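Local atomic coordinates of FAD dependent oxidoreductase (Chelativorans sp. BNC1, PDB entry 6PXS), a protein that probably uses bound FAD to oxidise iminodiacetate, an intermediate of EDTA breakdown, as a flavin-dependent oxidase of the DadA family. Residues A117-L131 and R136-A148. Sequence-based numbering, arbitrary orientation.
Sequences AGTVRRLGAGEAKRL and RDDLEAIHIPGGA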
loop_
_atom_site.group_PDB
_atom_site.type_symbol
_atom_site.label_atom_id
_atom_site.label_comp_id
_atom_site.label_asym_id
_atom_site.label_seq_id
_atom_site.Cartn_x
_atom_site.Cartn_y
_atom_site.Cartn_z
ATOM N N ALA A 117 -1.892 38.030 12.298
ATOM C CA ALA A 117 -2.997 37.647 11.429
ATOM C C ALA A 117 -3.042 38.466 10.148
ATOM O O ALA A 117 -3.688 38.049 9.182
ATOM C CB ALA A 117 -4.324 37.790 12.176
ATOM N N GLY A 118 -2.372 39.612 10.114
ATOM C CA GLY A 118 -2.450 40.481 8.960
ATOM C C GLY A 118 -3.711 41.328 8.988
ATOM O O GLY A 118 -4.382 41.475 10.013
ATOM N N THR A 119 -4.034 41.890 7.827
ATOM C CA THR A 119 -5.200 42.757 7.684
ATOM C C THR A 119 -6.392 41.896 7.281
ATOM O O THR A 119 -6.495 41.455 6.132
ATOM C CB THR A 119 -4.938 43.860 6.663
ATOM O OG1 THR A 119 -4.696 43.280 5.375
ATOM C CG2 THR A 119 -3.732 44.693 7.076
ATOM N N VAL A 120 -7.293 41.650 8.231
ATOM C CA VAL A 120 -8.511 40.913 7.929
ATOM C C VAL A 120 -9.379 41.747 6.997
ATOM O O VAL A 120 -9.561 42.955 7.197
ATOM C CB VAL A 120 -9.262 40.552 9.221
ATOM C CG1 VAL A 120 -10.551 39.807 8.898
ATOM C CG2 VAL A 120 -8.373 39.717 10.135
ATOM N N ARG A 121 -9.920 41.102 5.969
ATOM C CA ARG A 121 -10.652 41.802 4.922
ATOM C C ARG A 121 -11.793 40.912 4.460
ATOM O O ARG A 121 -11.563 39.763 4.075
ATOM C CB ARG A 121 -9.719 42.150 3.760
ATOM C CG ARG A 121 -10.386 42.809 2.567
ATOM C CD ARG A 121 -9.334 43.352 1.610
ATOM N NE ARG A 121 -8.327 42.344 1.281
ATOM C CZ ARG A 121 -7.134 42.612 0.756
ATOM N NH1 ARG A 121 -6.779 43.864 0.498
ATOM N NH2 ARG A 121 -6.289 41.624 0.494
ATOM N N ARG A 122 -13.015 41.433 4.512
ATOM C CA ARG A 122 -14.174 40.660 4.093
ATOM C C ARG A 122 -14.303 40.711 2.577
ATOM O O ARG A 122 -14.345 41.792 1.983
ATOM C CB ARG A 122 -15.447 41.185 4.751
ATOM C CG ARG A 122 -16.657 40.316 4.471
ATOM C CD ARG A 122 -17.836 40.697 5.340
ATOM N NE ARG A 122 -18.875 39.672 5.315
ATOM C CZ ARG A 122 -19.984 39.711 6.047
ATOM N NH1 ARG A 122 -20.209 40.728 6.869
ATOM N NH2 ARG A 122 -20.869 38.730 5.956
ATOM N N LEU A 123 -14.361 39.539 1.958
ATOM C CA LEU A 123 -14.403 39.412 0.512
ATOM C C LEU A 123 -15.837 39.231 0.030
ATOM O O LEU A 123 -16.693 38.701 0.743
ATOM C CB LEU A 123 -13.548 38.231 0.051
ATOM C CG LEU A 123 -12.057 38.515 -0.143
ATOM C CD1 LEU A 123 -11.465 39.191 1.084
ATOM C CD2 LEU A 123 -11.310 37.227 -0.462
ATOM N N GLY A 124 -16.091 39.685 -1.197
ATOM C CA GLY A 124 -17.379 39.480 -1.819
ATOM C C GLY A 124 -17.454 38.156 -2.551
ATOM O O GLY A 124 -16.459 37.451 -2.718
ATOM N N ALA A 125 -18.667 37.818 -2.985
ATOM C CA ALA A 125 -18.877 36.581 -3.721
ATOM C C ALA A 125 -17.937 36.509 -4.917
ATOM O O ALA A 125 -17.737 37.494 -5.633
ATOM C CB ALA A 125 -20.331 36.481 -4.186
ATOM N N GLY A 126 -17.350 35.330 -5.123
ATOM C CA GLY A 126 -16.442 35.099 -6.221
ATOM C C GLY A 126 -15.002 35.479 -5.951
ATOM O O GLY A 126 -14.115 35.062 -6.705
ATOM N N GLU A 127 -14.738 36.256 -4.900
ATOM C CA GLU A 127 -13.365 36.626 -4.580
ATOM C C GLU A 127 -12.621 35.492 -3.885
ATOM O O GLU A 127 -11.417 35.323 -4.103
ATOM C CB GLU A 127 -13.347 37.882 -3.708
ATOM C CG GLU A 127 -13.868 39.130 -4.405
ATOM C CD GLU A 127 -13.063 39.492 -5.641
ATOM O OE1 GLU A 127 -11.860 39.154 -5.689
ATOM O OE2 GLU A 127 -13.635 40.108 -6.565
ATOM N N ALA A 128 -13.311 34.711 -3.052
ATOM C CA ALA A 128 -12.674 33.545 -2.452
ATOM C C ALA A 128 -12.348 32.492 -3.501
ATOM O O ALA A 128 -11.362 31.760 -3.358
ATOM C CB ALA A 128 -13.573 32.953 -1.367
ATOM N N LYS A 129 -13.160 32.396 -4.557
ATOM C CA LYS A 129 -12.861 31.472 -5.643
ATOM C C LYS A 129 -11.664 31.931 -6.465
ATOM O O LYS A 129 -11.033 31.105 -7.132
ATOM C CB LYS A 129 -14.083 31.311 -6.548
ATOM C CG LYS A 129 -13.884 30.313 -7.682
ATOM C CD LYS A 129 -15.139 30.162 -8.530
ATOM C CE LYS A 129 -14.901 29.248 -9.723
ATOM N NZ LYS A 129 -14.630 27.844 -9.310
ATOM N N ARG A 130 -11.343 33.226 -6.436
ATOM C CA ARG A 130 -10.169 33.710 -7.151
ATOM C C ARG A 130 -8.884 33.222 -6.497
ATOM O O ARG A 130 -7.852 33.109 -7.168
ATOM C CB ARG A 130 -10.190 35.238 -7.210
ATOM C CG ARG A 130 -9.092 35.851 -8.066
ATOM C CD ARG A 130 -9.116 37.376 -8.004
ATOM N NE ARG A 130 -8.870 37.879 -6.654
ATOM C CZ ARG A 130 -7.663 38.047 -6.117
ATOM N NH1 ARG A 130 -6.569 37.753 -6.810
ATOM N NH2 ARG A 130 -7.549 38.511 -4.881
ATOM N N LEU A 131 -8.929 32.928 -5.199
ATOM C CA LEU A 131 -7.779 32.409 -4.470
ATOM C C LEU A 131 -7.799 30.895 -4.329
ATOM O O LEU A 131 -6.731 30.278 -4.249
ATOM C CB LEU A 131 -7.713 33.040 -3.074
ATOM C CG LEU A 131 -7.517 34.558 -3.046
ATOM C CD1 LEU A 131 -7.808 35.109 -1.660
ATOM C CD2 LEU A 131 -6.106 34.927 -3.483
ATOM N N ARG A 136 -16.973 27.410 -4.805
ATOM C CA ARG A 136 -18.119 27.954 -5.517
ATOM C C ARG A 136 -17.965 29.461 -5.692
ATOM O O ARG A 136 -17.404 30.155 -4.840
ATOM C CB ARG A 136 -19.418 27.651 -4.766
ATOM C CG ARG A 136 -19.621 26.190 -4.398
ATOM C CD ARG A 136 -21.096 25.885 -4.147
ATOM N NE ARG A 136 -21.738 26.890 -3.299
ATOM C CZ ARG A 136 -21.864 26.804 -1.976
ATOM N NH1 ARG A 136 -21.394 25.754 -1.314
ATOM N NH2 ARG A 136 -22.467 27.781 -1.310
ATOM N N ASP A 137 -18.480 29.970 -6.811
ATOM C CA ASP A 137 -18.368 31.394 -7.101
ATOM C C ASP A 137 -19.316 32.249 -6.268
ATOM O O ASP A 137 -19.182 33.477 -6.282
ATOM C CB ASP A 137 -18.623 31.649 -8.590
ATOM C CG ASP A 137 -19.972 31.124 -9.053
ATOM O OD1 ASP A 137 -21.009 31.591 -8.536
ATOM O OD2 ASP A 137 -19.994 30.247 -9.944
ATOM N N ASP A 138 -20.257 31.643 -5.547
ATOM C CA ASP A 138 -21.266 32.382 -4.801
ATOM C C ASP A 138 -20.934 32.510 -3.320
ATOM O O ASP A 138 -21.799 32.913 -2.536
ATOM C CB ASP A 138 -22.631 31.709 -4.957
ATOM C CG ASP A 138 -22.701 30.370 -4.250
ATOM O OD1 ASP A 138 -21.821 29.519 -4.499
ATOM O OD2 ASP A 138 -23.628 30.172 -3.437
ATOM N N LEU A 139 -19.710 32.188 -2.918
ATOM C CA LEU A 139 -19.345 32.120 -1.509
ATOM C C LEU A 139 -18.691 33.425 -1.074
ATOM O O LEU A 139 -17.670 33.833 -1.641
ATOM C CB LEU A 139 -18.404 30.943 -1.253
ATOM C CG LEU A 139 -19.039 29.553 -1.331
ATOM C CD1 LEU A 139 -17.970 28.475 -1.381
ATOM C CD2 LEU A 139 -19.967 29.322 -0.150
ATOM N N GLU A 140 -19.287 34.077 -0.080
ATOM C CA GLU A 140 -18.605 35.134 0.649
ATOM C C GLU A 140 -17.643 34.510 1.656
ATOM O O GLU A 140 -17.809 33.363 2.080
ATOM C CB GLU A 140 -19.606 36.036 1.374
ATOM C CG GLU A 140 -20.711 36.595 0.493
ATOM C CD GLU A 140 -21.725 37.407 1.281
ATOM O OE1 GLU A 140 -21.398 37.840 2.405
ATOM O OE2 GLU A 140 -22.851 37.608 0.778
ATOM N N ALA A 141 -16.628 35.278 2.041
ATOM C CA ALA A 141 -15.602 34.747 2.927
ATOM C C ALA A 141 -14.911 35.890 3.652
ATOM O O ALA A 141 -15.084 37.066 3.323
ATOM C CB ALA A 141 -14.584 33.907 2.150
ATOM N N ILE A 142 -14.120 35.517 4.654
ATOM C CA ILE A 142 -13.287 36.439 5.414
ATOM C C ILE A 142 -11.840 36.021 5.207
ATOM O O ILE A 142 -11.483 34.863 5.455
ATOM C CB ILE A 142 -13.653 36.437 6.909
ATOM C CG1 ILE A 142 -15.120 36.832 7.094
ATOM C CG2 ILE A 142 -12.738 37.381 7.682
ATOM C CD1 ILE A 142 -15.640 36.612 8.496
ATOM N N HIS A 143 -11.013 36.956 4.754
ATOM C CA HIS A 143 -9.631 36.670 4.394
ATOM C C HIS A 143 -8.718 37.011 5.567
ATOM O O HIS A 143 -8.708 38.152 6.039
ATOM C CB HIS A 143 -9.228 37.460 3.150
ATOM C CG HIS A 143 -7.883 37.089 2.610
ATOM N ND1 HIS A 143 -6.756 37.849 2.832
ATOM C CD2 HIS A 143 -7.485 36.037 1.855
ATOM C CE1 HIS A 143 -5.721 37.282 2.238
ATOM N NE2 HIS A 143 -6.137 36.181 1.639
ATOM N N ILE A 144 -7.961 36.022 6.029
ATOM C CA ILE A 144 -6.984 36.206 7.101
ATOM C C ILE A 144 -5.600 35.925 6.527
ATOM O O ILE A 144 -5.168 34.763 6.507
ATOM C CB ILE A 144 -7.274 35.288 8.299
ATOM C CG1 ILE A 144 -8.705 35.493 8.801
ATOM C CG2 ILE A 144 -6.280 35.555 9.423
ATOM C CD1 ILE A 144 -9.092 34.566 9.937
ATOM N N PRO A 145 -4.869 36.938 6.055
ATOM C CA PRO A 145 -3.571 36.665 5.413
ATOM C C PRO A 145 -2.595 35.908 6.297
ATOM O O PRO A 145 -1.662 35.289 5.771
ATOM C CB PRO A 145 -3.043 38.066 5.071
ATOM C CG PRO A 145 -4.251 38.944 5.050
ATOM C CD PRO A 145 -5.192 38.375 6.064
ATOM N N GLY A 146 -2.782 35.923 7.620
ATOM C CA GLY A 146 -1.832 35.284 8.514
ATOM C C GLY A 146 -1.977 33.783 8.631
ATOM O O GLY A 146 -1.052 33.119 9.111
ATOM N N GLY A 147 -3.113 33.231 8.212
ATOM C CA GLY A 147 -3.311 31.797 8.282
ATOM C C GLY A 147 -2.253 31.040 7.509
ATOM O O GLY A 147 -1.940 31.396 6.369
ATOM N N ALA A 148 -1.688 29.999 8.115
ATOM C CA ALA A 148 -0.643 29.204 7.492
ATOM C C ALA A 148 -0.973 27.725 7.633
ATOM O O ALA A 148 -1.902 27.334 8.345
ATOM C CB ALA A 148 0.730 29.500 8.111
#
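Ala117 O accepts a weak hydrogen bond from Gly146 N, inside the type I turn from Ile144 to Gly147. Pro145 sets its ring CD 3.5 Å from Ala117 O and 3.3 Å from Thr119 O. Replacing Pro145 with alanine removes CG and CD and would probably leave a gap beside the carbonyls of Ala117 and Thr119. With chi1 at 179°, Val120 swings CG1 away from the backbone N, to 3.5 Å from Ile142 CG2. Arg121 and His143 exchange two backbone hydrogen bonds. Arg122, on the face of Ile142, extends its chain so that NH2 makes a long 3.7 Å salt bridge to Glu140 OE1, the guanidinium and carboxylate planes 56° apart. Its NH1 is salt-bridged to Asp101 and Glu104 of helix 97-111. On the other face, Leu123 CD1 meets His143 CB at 3.5 Å, while Leu123 N donates a hydrogen bond to Ala141 O. Ala128 CB packs on Ala141 CB at 3.8 Å. Leu131 CD1 reaches His143 CD2 at 3.6 Å. Ile144 lies about 10 Å, side chain to side chain, from FAD-binding Val44. Strand 121-123, outermost within this chain in a mixed four-stranded sheet, pairs antiparallel with 141-144, which hydrogen-bonds onward to 90-93.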